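Local coordinates for DNA protection during starvation protein (Brevibacillus brevis, PDB 1N1Q) that probably shields chromosomal DNA in stationary phase, condensing it and, as a hollow dodecamer, oxidising ferrous iron with hydrogen peroxide and storing it as ferric mineral, at residues A[24-29]-A[85-90]; A[99-104]-A[142-147]; A[14-19]-A[109-114]. All blocks are in the same frame, centred on the assembly; numbering follows the deposited sequence.

Contact 1. Residues A[24-29]-A[85-90]; sequences YVKLHN and KEATGG
Lys-26, on the helical segment 24-29, and Ala-87, in the irregular chain 85-90, bring the two backbones to 5.9 Å between their CA atoms. The main polar link is the bond from Lys-26 NZ to the backbone oxygen Lys-85 O, 2.7 Å long; the C=O...N angle is 146° and the nitrogen is tilted 32° from the carbonyl plane. The lysine chain is fully extended, which carries NZ past the neighbouring peptides to this carbonyl and lays CE alongside the backbone, 4.0 Å from Ala-87 N. A water 3.1 Å from Lys-26 NZ accepts from it and donates to Glu-86 O, so the helix holds two successive carbonyls of the loop, one directly and one through solvent. The ammonium also forms a salt bridge with Asp-103 of helix 93-120, which would be expected to balance much of its buried charge. Further along, the Ala-87 methyl packs against the Asn-29 amide, its CB 3.5 Å from Asn-29 ND2 and 3.6 Å from Asn-29 CG. The polar ends of that amide are engaged with Asn-33 through OD1 and with Ala-73 O of the second subunit through ND2. The Glu-86 carboxylate accepts from the backbone N atoms of Leu-75 and Ala-76 of the second subunit. Loop, helix and subunit partner thus meet in one place, in the long connection that carries the short helix 75-81, a feature of the Dps form of the ferritin-like four-helix bundle.

Contact 2. Residues A[99-104]-A[142-147]; sequences SVVNDF and WMLEAF
Val-101 and Leu-144 bring helices 99-104 and 142-147 closest, with their CA atoms 6.6 Å apart; the short axes run 9.6 Å from each other at 148°, an antiparallel course well short of exact alignment. Aliphatic packing carries most of the contact. Val-101 CG2 presses on Leu-144 CB at 3.5 Å, a snug carbon pair, the two side chains passing one another with their ends pointing opposite ways. Leu-144 then meets Val-100 at about a right angle, its CD1 methyl 3.6 Å from Val-100 CG1. The leucine torsions explain the reach: CG is anti to the carbonyl carbon (chi1 -64°), and CD1 is carried on in an extended path (chi2 169°). With Val-97 touching it as well, Leu-144 sits among Val-97, Val-100, Val-101 and Phe-104, positions i, i+3, i+4 and i+7 of one helix, which is knobs-into-holes packing. It joins the last two long helices of the four-helix bundle, 93-120 and 124-148, which form an antiparallel hairpin. The aromatic part is looser. Leu-144 CD1 approaches Phe-104 CD1 obliquely at 4.5 Å, while Val-100 CG1, on the ring's own helix, lies 3.6 Å above the plane over the ring centre. Leu-137 and Val-141 of helix 124-148, and Trp-20 of helix 4-33, also pack on this phenylalanine. No hydrogen bond crosses the interface. At its solvent edge Glu-145 crosses Val-101 at about a right angle and packs through its chain, CG 3.9 Å from Val-101 CG1, with OE2 close to the same methyl.

Contact 3. Residues A[14-19]-A[109-114]; sequences NRQVAN and GELKVA
Glu-110 reaches out from helix 109-114 to three side chains of helix 14-19, bridging nearly antiparallel axes that are 11.4 Å apart. Its OE1 takes the two hydrogen bonds that cross the gap. The stronger comes from Gln-16 NE2, at 3.1 Å with an N-H...O angle of 175°; the donor arrives on the anti side of the carboxylate, somewhat out of its plane, and OE1 lies in the plane of the Gln-16 amide. The two flat groups are turned nearly perpendicular. A bend at the second torsion of Gln-16 (chi2 -45°) brings CD toward Glu-110, from where NE2 can point an N-H at OE1. The other donor is Asn-19 ND2, which meets Glu-110 OE1 tip to tip at 3.0 Å, but the angle of 126° makes this bond weak. A straighter bond runs within the helix, from Asn-19 ND2 to Gln-16 OE1 at 3.2 Å, with the donor above the carbonyl plane; both ends of the Gln-16 amide are therefore engaged. Asn-19 OD1 is satisfied outside the pair, by the backbone N of Ser-83 and Ile-84. The second carboxylate oxygen, Glu-110 OE2, bonds to Ser-83 OG and also lies over one face of the Arg-15 guanidinium, 3.5 Å from Arg-15 NH2. No N-H points at OE2 there, so this salt bridge rests on charge alone, and it would be expected to favour an ionised Glu-110. Beside the polar group, Gln-16 CG packs on Leu-111 CD2 at 4.2 Å. Around the pair, Gln-16 touches Leu-60 of helix 39-66, Leu-111 leans on Ile-133 of helix 124-148, and the chain following helix 75-81 supplies Ser-83 and Ile-84.

How the contacts relate
Contacts 1 and 2, with centres 15 Å apart, touch directly: Lys-26 NZ lies 2.6 Å from Asp-103 OD2 in a salt bridge, and Leu-27 CD2 packs on Val-100 CG2 at 4.1 Å. Contact 3 lies about 19 Å from contact 1 and 18 Å from contact 2 between centres, shares helix 4-33 with the first and helix 93-120 with the second, and touches neither. Contact 1 lies close to the iron site: the side chain of Asn-29 is about 7 Å from that of the iron ligand His-31 and about 11 Å from the bound mu-oxo-diiron. From Val-100 of contact 2 to His-31 is about 10 Å between side chains, whereas contact 3 lies away from the ferroxidase site.

Contact 1. Residues A[24-29]-A[85-90]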
loop_
_atom_site.group_PDB
_atom_site.type_symbol
_atom_site.label_atom_id
_atom_site.label_comp_id
_atom_site.label_asym_id
_atom_site.label_seq_id
_atom_site.Cartn_x
_atom_site.Cartn_y
_atom_site.Cartn_z
ATOM N N TYR A 24 1.103 -24.587 -7.427
ATOM C CA TYR A 24 1.632 -23.263 -7.121
ATOM C C TYR A 24 2.804 -23.422 -6.158
ATOM O O TYR A 24 3.842 -22.775 -6.305
ATOM C CB TYR A 24 0.552 -22.384 -6.485
ATOM C CG TYR A 24 1.046 -21.009 -6.076
ATOM C CD1 TYR A 24 1.288 -20.013 -7.029
ATOM C CD2 TYR A 24 1.270 -20.705 -4.736
ATOM C CE1 TYR A 24 1.741 -18.748 -6.649
ATOM C CE2 TYR A 24 1.723 -19.448 -4.348
ATOM C CZ TYR A 24 1.952 -18.474 -5.306
ATOM O OH TYR A 24 2.382 -17.225 -4.914
ATOM N N VAL A 25 2.638 -24.294 -5.170
ATOM C CA VAL A 25 3.700 -24.517 -4.195
ATOM C C VAL A 25 4.784 -25.457 -4.716
ATOM O O VAL A 25 5.960 -25.296 -4.397
ATOM C CB VAL A 25 3.120 -25.056 -2.867
ATOM C CG1 VAL A 25 4.236 -25.632 -1.979
ATOM C CG2 VAL A 25 2.419 -23.935 -2.130
ATOM N N LYS A 26 4.396 -26.419 -5.544
ATOM C CA LYS A 26 5.360 -27.366 -6.097
ATOM C C LYS A 26 6.337 -26.645 -7.023
ATOM O O LYS A 26 7.545 -26.899 -6.998
ATOM C CB LYS A 26 4.629 -28.475 -6.860
ATOM C CG LYS A 26 5.503 -29.685 -7.209
ATOM C CD LYS A 26 4.662 -30.797 -7.851
ATOM C CE LYS A 26 5.459 -32.079 -8.060
ATOM N NZ LYS A 26 4.588 -33.171 -8.596
ATOM N N LEU A 27 5.809 -25.737 -7.835
ATOM C CA LEU A 27 6.630 -24.971 -8.760
ATOM C C LEU A 27 7.554 -24.018 -7.997
ATOM O O LEU A 27 8.671 -23.729 -8.438
ATOM C CB LEU A 27 5.733 -24.215 -9.735
ATOM C CG LEU A 27 5.004 -25.175 -10.686
ATOM C CD1 LEU A 27 3.876 -24.457 -11.404
ATOM C CD2 LEU A 27 6.008 -25.757 -11.692
ATOM N N HIS A 28 7.087 -23.535 -6.850
ATOM C CA HIS A 28 7.899 -22.666 -5.996
ATOM C C HIS A 28 9.029 -23.531 -5.458
ATOM O O HIS A 28 10.174 -23.098 -5.369
ATOM C CB HIS A 28 7.068 -22.122 -4.822
ATOM C CG HIS A 28 6.453 -20.783 -5.086
ATOM N ND1 HIS A 28 7.147 -19.601 -4.936
ATOM C CD2 HIS A 28 5.209 -20.436 -5.496
ATOM C CE1 HIS A 28 6.358 -18.585 -5.237
ATOM N NE2 HIS A 28 5.176 -19.065 -5.579
ATOM N N ASN A 29 8.692 -24.769 -5.113
ATOM C CA ASN A 29 9.673 -25.715 -4.583
ATOM C C ASN A 29 10.824 -25.871 -5.568
ATOM O O ASN A 29 11.988 -25.764 -5.200
ATOM C CB ASN A 29 9.018 -27.078 -4.332
ATOM C CG ASN A 29 9.949 -28.058 -3.641
ATOM O OD1 ASN A 29 11.036 -28.355 -4.135
ATOM N ND2 ASN A 29 9.521 -28.573 -2.489
ATOM N N LYS A 85 0.910 -34.901 -6.975
ATOM C CA LYS A 85 1.695 -35.158 -5.754
ATOM C C LYS A 85 2.656 -33.994 -5.488
ATOM O O LYS A 85 3.052 -33.291 -6.413
ATOM C CB LYS A 85 2.517 -36.455 -5.882
ATOM C CG LYS A 85 1.722 -37.714 -6.185
ATOM C CD LYS A 85 0.704 -38.041 -5.108
ATOM C CE LYS A 85 0.183 -39.463 -5.293
ATOM N NZ LYS A 85 -1.025 -39.750 -4.464
ATOM N N GLU A 86 3.035 -33.809 -4.224
ATOM C CA GLU A 86 3.942 -32.731 -3.841
ATOM C C GLU A 86 5.374 -33.162 -4.115
ATOM O O GLU A 86 5.648 -34.352 -4.276
ATOM C CB GLU A 86 3.743 -32.389 -2.360
ATOM C CG GLU A 86 2.292 -32.039 -2.042
ATOM C CD GLU A 86 2.159 -31.042 -0.912
ATOM O OE1 GLU A 86 2.103 -31.460 0.262
ATOM O OE2 GLU A 86 2.124 -29.831 -1.208
ATOM N N ALA A 87 6.280 -32.197 -4.195
ATOM C CA ALA A 87 7.678 -32.501 -4.461
ATOM C C ALA A 87 8.257 -33.349 -3.333
ATOM O O ALA A 87 7.757 -33.332 -2.212
ATOM C CB ALA A 87 8.475 -31.207 -4.604
ATOM N N THR A 88 9.317 -34.090 -3.638
ATOM C CA THR A 88 9.974 -34.928 -2.638
ATOM C C THR A 88 10.987 -34.117 -1.844
ATOM O O THR A 88 11.237 -34.394 -0.676
ATOM C CB THR A 88 10.724 -36.112 -3.282
ATOM O OG1 THR A 88 11.805 -35.615 -4.078
ATOM C CG2 THR A 88 9.791 -36.924 -4.152
ATOM N N GLY A 89 11.560 -33.109 -2.489
ATOM C CA GLY A 89 12.543 -32.270 -1.828
ATOM C C GLY A 89 13.949 -32.592 -2.303
ATOM O O GLY A 89 14.867 -31.791 -2.128
ATOM N N GLY A 90 14.115 -33.756 -2.927
ATOM C CA GLY A 90 15.423 -34.147 -3.419
ATOM C C GLY A 90 15.548 -34.278 -4.933
ATOM O O GLY A 90 16.494 -34.903 -5.417
HETATM O O HOH W 1 6.226 -35.379 -7.077
#

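Contact 2. Residues A[99-104]-A[142-147]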
loop_
_atom_site.group_PDB
_atom_site.type_symbol
_atom_site.label_atom_id
_atom_site.label_comp_id
_atom_site.label_asym_id
_atom_site.label_seq_id
_atom_site.Cartn_x
_atom_site.Cartn_y
_atom_site.Cartn_z
ATOM N N SER A 99 9.409 -34.010 -13.843
ATOM C CA SER A 99 8.237 -34.058 -12.972
ATOM C C SER A 99 7.122 -33.132 -13.489
ATOM O O SER A 99 5.937 -33.475 -13.448
ATOM C CB SER A 99 8.629 -33.661 -11.549
ATOM O OG SER A 99 7.486 -33.520 -10.728
ATOM N N VAL A 100 7.504 -31.956 -13.970
ATOM C CA VAL A 100 6.518 -31.020 -14.499
ATOM C C VAL A 100 5.914 -31.613 -15.760
ATOM O O VAL A 100 4.718 -31.477 -16.008
ATOM C CB VAL A 100 7.143 -29.654 -14.829
ATOM C CG1 VAL A 100 6.102 -28.742 -15.458
ATOM C CG2 VAL A 100 7.702 -29.026 -13.556
ATOM N N VAL A 101 6.744 -32.280 -16.557
ATOM C CA VAL A 101 6.252 -32.912 -17.776
ATOM C C VAL A 101 5.206 -33.964 -17.400
ATOM O O VAL A 101 4.126 -33.997 -17.986
ATOM C CB VAL A 101 7.392 -33.591 -18.567
ATOM C CG1 VAL A 101 6.813 -34.505 -19.649
ATOM C CG2 VAL A 101 8.280 -32.528 -19.209
ATOM N N ASN A 102 5.524 -34.800 -16.412
ATOM C CA ASN A 102 4.597 -35.836 -15.966
ATOM C C ASN A 102 3.290 -35.227 -15.462
ATOM O O ASN A 102 2.209 -35.680 -15.824
ATOM C CB ASN A 102 5.205 -36.689 -14.849
ATOM C CG ASN A 102 6.361 -37.541 -15.327
ATOM O OD1 ASN A 102 6.481 -37.832 -16.519
ATOM N ND2 ASN A 102 7.213 -37.955 -14.398
ATOM N N ASP A 103 3.393 -34.202 -14.621
ATOM C CA ASP A 103 2.206 -33.553 -14.075
ATOM C C ASP A 103 1.348 -32.914 -15.165
ATOM O O ASP A 103 0.127 -33.105 -15.204
ATOM C CB ASP A 103 2.608 -32.497 -13.039
ATOM C CG ASP A 103 3.181 -33.114 -11.773
ATOM O OD1 ASP A 103 3.095 -34.347 -11.617
ATOM O OD2 ASP A 103 3.709 -32.362 -10.937
ATOM N N PHE A 104 1.982 -32.144 -16.045
ATOM C CA PHE A 104 1.238 -31.496 -17.123
ATOM C C PHE A 104 0.572 -32.527 -18.031
ATOM O O PHE A 104 -0.544 -32.324 -18.502
ATOM C CB PHE A 104 2.158 -30.591 -17.944
ATOM C CG PHE A 104 2.474 -29.270 -17.284
ATOM C CD1 PHE A 104 3.188 -28.289 -17.975
ATOM C CD2 PHE A 104 2.048 -28.994 -15.987
ATOM C CE1 PHE A 104 3.474 -27.059 -17.383
ATOM C CE2 PHE A 104 2.332 -27.763 -15.388
ATOM C CZ PHE A 104 3.039 -26.798 -16.079
ATOM N N TRP A 142 5.910 -29.727 -24.885
ATOM C CA TRP A 142 6.856 -29.862 -25.992
ATOM C C TRP A 142 8.200 -29.234 -25.617
ATOM O O TRP A 142 9.256 -29.834 -25.814
ATOM C CB TRP A 142 6.324 -29.182 -27.259
ATOM C CG TRP A 142 7.401 -28.522 -28.080
ATOM C CD1 TRP A 142 8.524 -29.112 -28.596
ATOM C CD2 TRP A 142 7.488 -27.134 -28.420
ATOM N NE1 TRP A 142 9.308 -28.173 -29.226
ATOM C CE2 TRP A 142 8.693 -26.951 -29.136
ATOM C CE3 TRP A 142 6.662 -26.024 -28.191
ATOM C CZ2 TRP A 142 9.094 -25.704 -29.624
ATOM C CZ3 TRP A 142 7.061 -24.785 -28.677
ATOM C CH2 TRP A 142 8.268 -24.637 -29.386
ATOM N N MET A 143 8.160 -28.020 -25.081
ATOM C CA MET A 143 9.386 -27.325 -24.699
ATOM C C MET A 143 10.188 -28.021 -23.605
ATOM O O MET A 143 11.406 -28.131 -23.707
ATOM C CB MET A 143 9.072 -25.897 -24.253
ATOM C CG MET A 143 8.537 -25.012 -25.357
ATOM S SD MET A 143 8.264 -23.318 -24.801
ATOM C CE MET A 143 6.538 -23.375 -24.476
ATOM N N LEU A 144 9.510 -28.480 -22.561
ATOM C CA LEU A 144 10.200 -29.148 -21.456
ATOM C C LEU A 144 10.811 -30.481 -21.895
ATOM O O LEU A 144 11.897 -30.852 -21.448
ATOM C CB LEU A 144 9.237 -29.346 -20.278
ATOM C CG LEU A 144 8.753 -28.022 -19.660
ATOM C CD1 LEU A 144 7.611 -28.277 -18.693
ATOM C CD2 LEU A 144 9.921 -27.330 -18.962
ATOM N N GLU A 145 10.122 -31.197 -22.780
ATOM C CA GLU A 145 10.649 -32.468 -23.266
ATOM C C GLU A 145 11.854 -32.214 -24.167
ATOM O O GLU A 145 12.825 -32.961 -24.132
ATOM C CB GLU A 145 9.575 -33.245 -24.026
ATOM C CG GLU A 145 8.624 -34.008 -23.121
ATOM C CD GLU A 145 7.752 -34.984 -23.880
ATOM O OE1 GLU A 145 8.276 -35.681 -24.775
ATOM O OE2 GLU A 145 6.546 -35.068 -23.577
ATOM N N ALA A 146 11.794 -31.148 -24.964
ATOM C CA ALA A 146 12.906 -30.803 -25.847
ATOM C C ALA A 146 14.145 -30.516 -25.005
ATOM O O ALA A 146 15.253 -30.925 -25.353
ATOM C CB ALA A 146 12.554 -29.584 -26.703
ATOM N N PHE A 147 13.940 -29.811 -23.895
ATOM C CA PHE A 147 15.013 -29.472 -22.963
ATOM C C PHE A 147 15.713 -30.731 -22.450
ATOM O O PHE A 147 16.936 -30.758 -22.291
ATOM C CB PHE A 147 14.429 -28.699 -21.774
ATOM C CG PHE A 147 15.406 -28.457 -20.648
ATOM C CD1 PHE A 147 16.167 -27.293 -20.605
ATOM C CD2 PHE A 147 15.563 -29.394 -19.635
ATOM C CE1 PHE A 147 17.077 -27.070 -19.561
ATOM C CE2 PHE A 147 16.458 -29.186 -18.596
ATOM C CZ PHE A 147 17.218 -28.023 -18.551
#

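Contact 3. Residues A[14-19]-A[109-114]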
loop_
_atom_site.group_PDB
_atom_site.type_symbol
_atom_site.label_atom_id
_atom_site.label_comp_id
_atom_site.label_asym_id
_atom_site.label_seq_id
_atom_site.Cartn_x
_atom_site.Cartn_y
_atom_site.Cartn_z
ATOM N N ASN A 14 -13.258 -27.878 -9.423
ATOM C CA ASN A 14 -12.563 -27.817 -8.137
ATOM C C ASN A 14 -11.390 -28.784 -8.058
ATOM O O ASN A 14 -10.442 -28.564 -7.306
ATOM C CB ASN A 14 -13.536 -28.072 -6.977
ATOM C CG ASN A 14 -14.224 -26.798 -6.508
ATOM O OD1 ASN A 14 -13.617 -25.730 -6.507
ATOM N ND2 ASN A 14 -15.482 -26.907 -6.083
ATOM N N ARG A 15 -11.457 -29.856 -8.836
ATOM C CA ARG A 15 -10.385 -30.842 -8.873
ATOM C C ARG A 15 -9.141 -30.147 -9.425
ATOM O O ARG A 15 -8.025 -30.383 -8.970
ATOM C CB ARG A 15 -10.780 -31.993 -9.786
ATOM C CG ARG A 15 -10.239 -33.344 -9.370
ATOM C CD ARG A 15 -8.822 -33.579 -9.852
ATOM N NE ARG A 15 -8.611 -35.003 -10.102
ATOM C CZ ARG A 15 -9.303 -35.705 -10.997
ATOM N NH1 ARG A 15 -10.244 -35.112 -11.726
ATOM N NH2 ARG A 15 -9.069 -37.002 -11.155
ATOM N N GLN A 16 -9.346 -29.283 -10.414
ATOM C CA GLN A 16 -8.239 -28.559 -11.015
ATOM C C GLN A 16 -7.801 -27.397 -10.132
ATOM O O GLN A 16 -6.640 -26.994 -10.148
ATOM C CB GLN A 16 -8.621 -28.077 -12.414
ATOM C CG GLN A 16 -8.921 -29.219 -13.372
ATOM C CD GLN A 16 -7.886 -30.334 -13.291
ATOM O OE1 GLN A 16 -6.681 -30.081 -13.337
ATOM N NE2 GLN A 16 -8.354 -31.574 -13.165
ATOM N N VAL A 17 -8.738 -26.852 -9.366
ATOM C CA VAL A 17 -8.410 -25.776 -8.441
ATOM C C VAL A 17 -7.433 -26.392 -7.448
ATOM O O VAL A 17 -6.401 -25.807 -7.138
ATOM C CB VAL A 17 -9.658 -25.271 -7.664
ATOM C CG1 VAL A 17 -9.219 -24.406 -6.483
ATOM C CG2 VAL A 17 -10.562 -24.454 -8.587
ATOM N N ALA A 18 -7.758 -27.597 -6.978
ATOM C CA ALA A 18 -6.910 -28.292 -6.019
ATOM C C ALA A 18 -5.545 -28.601 -6.632
ATOM O O ALA A 18 -4.510 -28.417 -5.984
ATOM C CB ALA A 18 -7.587 -29.584 -5.561
ATOM N N ASN A 19 -5.547 -29.066 -7.882
ATOM C CA ASN A 19 -4.300 -29.398 -8.566
ATOM C C ASN A 19 -3.385 -28.192 -8.692
ATOM O O ASN A 19 -2.190 -28.283 -8.415
ATOM C CB ASN A 19 -4.571 -29.968 -9.961
ATOM C CG ASN A 19 -4.936 -31.435 -9.931
ATOM O OD1 ASN A 19 -4.565 -32.150 -9.007
ATOM N ND2 ASN A 19 -5.645 -31.898 -10.955
ATOM N N GLY A 109 -4.722 -34.982 -19.680
ATOM C CA GLY A 109 -5.674 -36.077 -19.725
ATOM C C GLY A 109 -6.918 -35.760 -18.914
ATOM O O GLY A 109 -8.039 -36.022 -19.357
ATOM N N GLU A 110 -6.728 -35.196 -17.724
ATOM C CA GLU A 110 -7.856 -34.850 -16.870
ATOM C C GLU A 110 -8.671 -33.720 -17.483
ATOM O O GLU A 110 -9.899 -33.698 -17.371
ATOM C CB GLU A 110 -7.373 -34.443 -15.471
ATOM C CG GLU A 110 -6.676 -35.565 -14.707
ATOM C CD GLU A 110 -6.378 -35.205 -13.260
ATOM O OE1 GLU A 110 -6.532 -34.024 -12.882
ATOM O OE2 GLU A 110 -5.976 -36.106 -12.497
ATOM N N LEU A 111 -7.992 -32.780 -18.135
ATOM C CA LEU A 111 -8.687 -31.656 -18.752
ATOM C C LEU A 111 -9.587 -32.136 -19.887
ATOM O O LEU A 111 -10.686 -31.619 -20.081
ATOM C CB LEU A 111 -7.677 -30.615 -19.246
ATOM C CG LEU A 111 -7.060 -29.759 -18.119
ATOM C CD1 LEU A 111 -5.890 -28.944 -18.663
ATOM C CD2 LEU A 111 -8.134 -28.847 -17.520
ATOM N N LYS A 112 -9.129 -33.140 -20.631
ATOM C CA LYS A 112 -9.938 -33.679 -21.725
ATOM C C LYS A 112 -11.219 -34.296 -21.165
ATOM O O LYS A 112 -12.304 -34.102 -21.707
ATOM C CB LYS A 112 -9.153 -34.737 -22.509
ATOM C CG LYS A 112 -8.010 -34.181 -23.354
ATOM C CD LYS A 112 -7.249 -35.302 -24.034
ATOM C CE LYS A 112 -6.060 -34.769 -24.821
ATOM N NZ LYS A 112 -5.197 -35.871 -25.331
ATOM N N VAL A 113 -11.088 -35.043 -20.074
ATOM C CA VAL A 113 -12.246 -35.672 -19.446
ATOM C C VAL A 113 -13.223 -34.627 -18.902
ATOM O O VAL A 113 -14.430 -34.726 -19.116
ATOM C CB VAL A 113 -11.812 -36.604 -18.284
ATOM C CG1 VAL A 113 -13.023 -36.992 -17.432
ATOM C CG2 VAL A 113 -11.149 -37.857 -18.843
ATOM N N ALA A 114 -12.694 -33.625 -18.203
ATOM C CA ALA A 114 -13.522 -32.569 -17.631
ATOM C C ALA A 114 -14.267 -31.782 -18.707
ATOM O O ALA A 114 -15.436 -31.428 -18.534
ATOM C CB ALA A 114 -12.657 -31.629 -16.795
#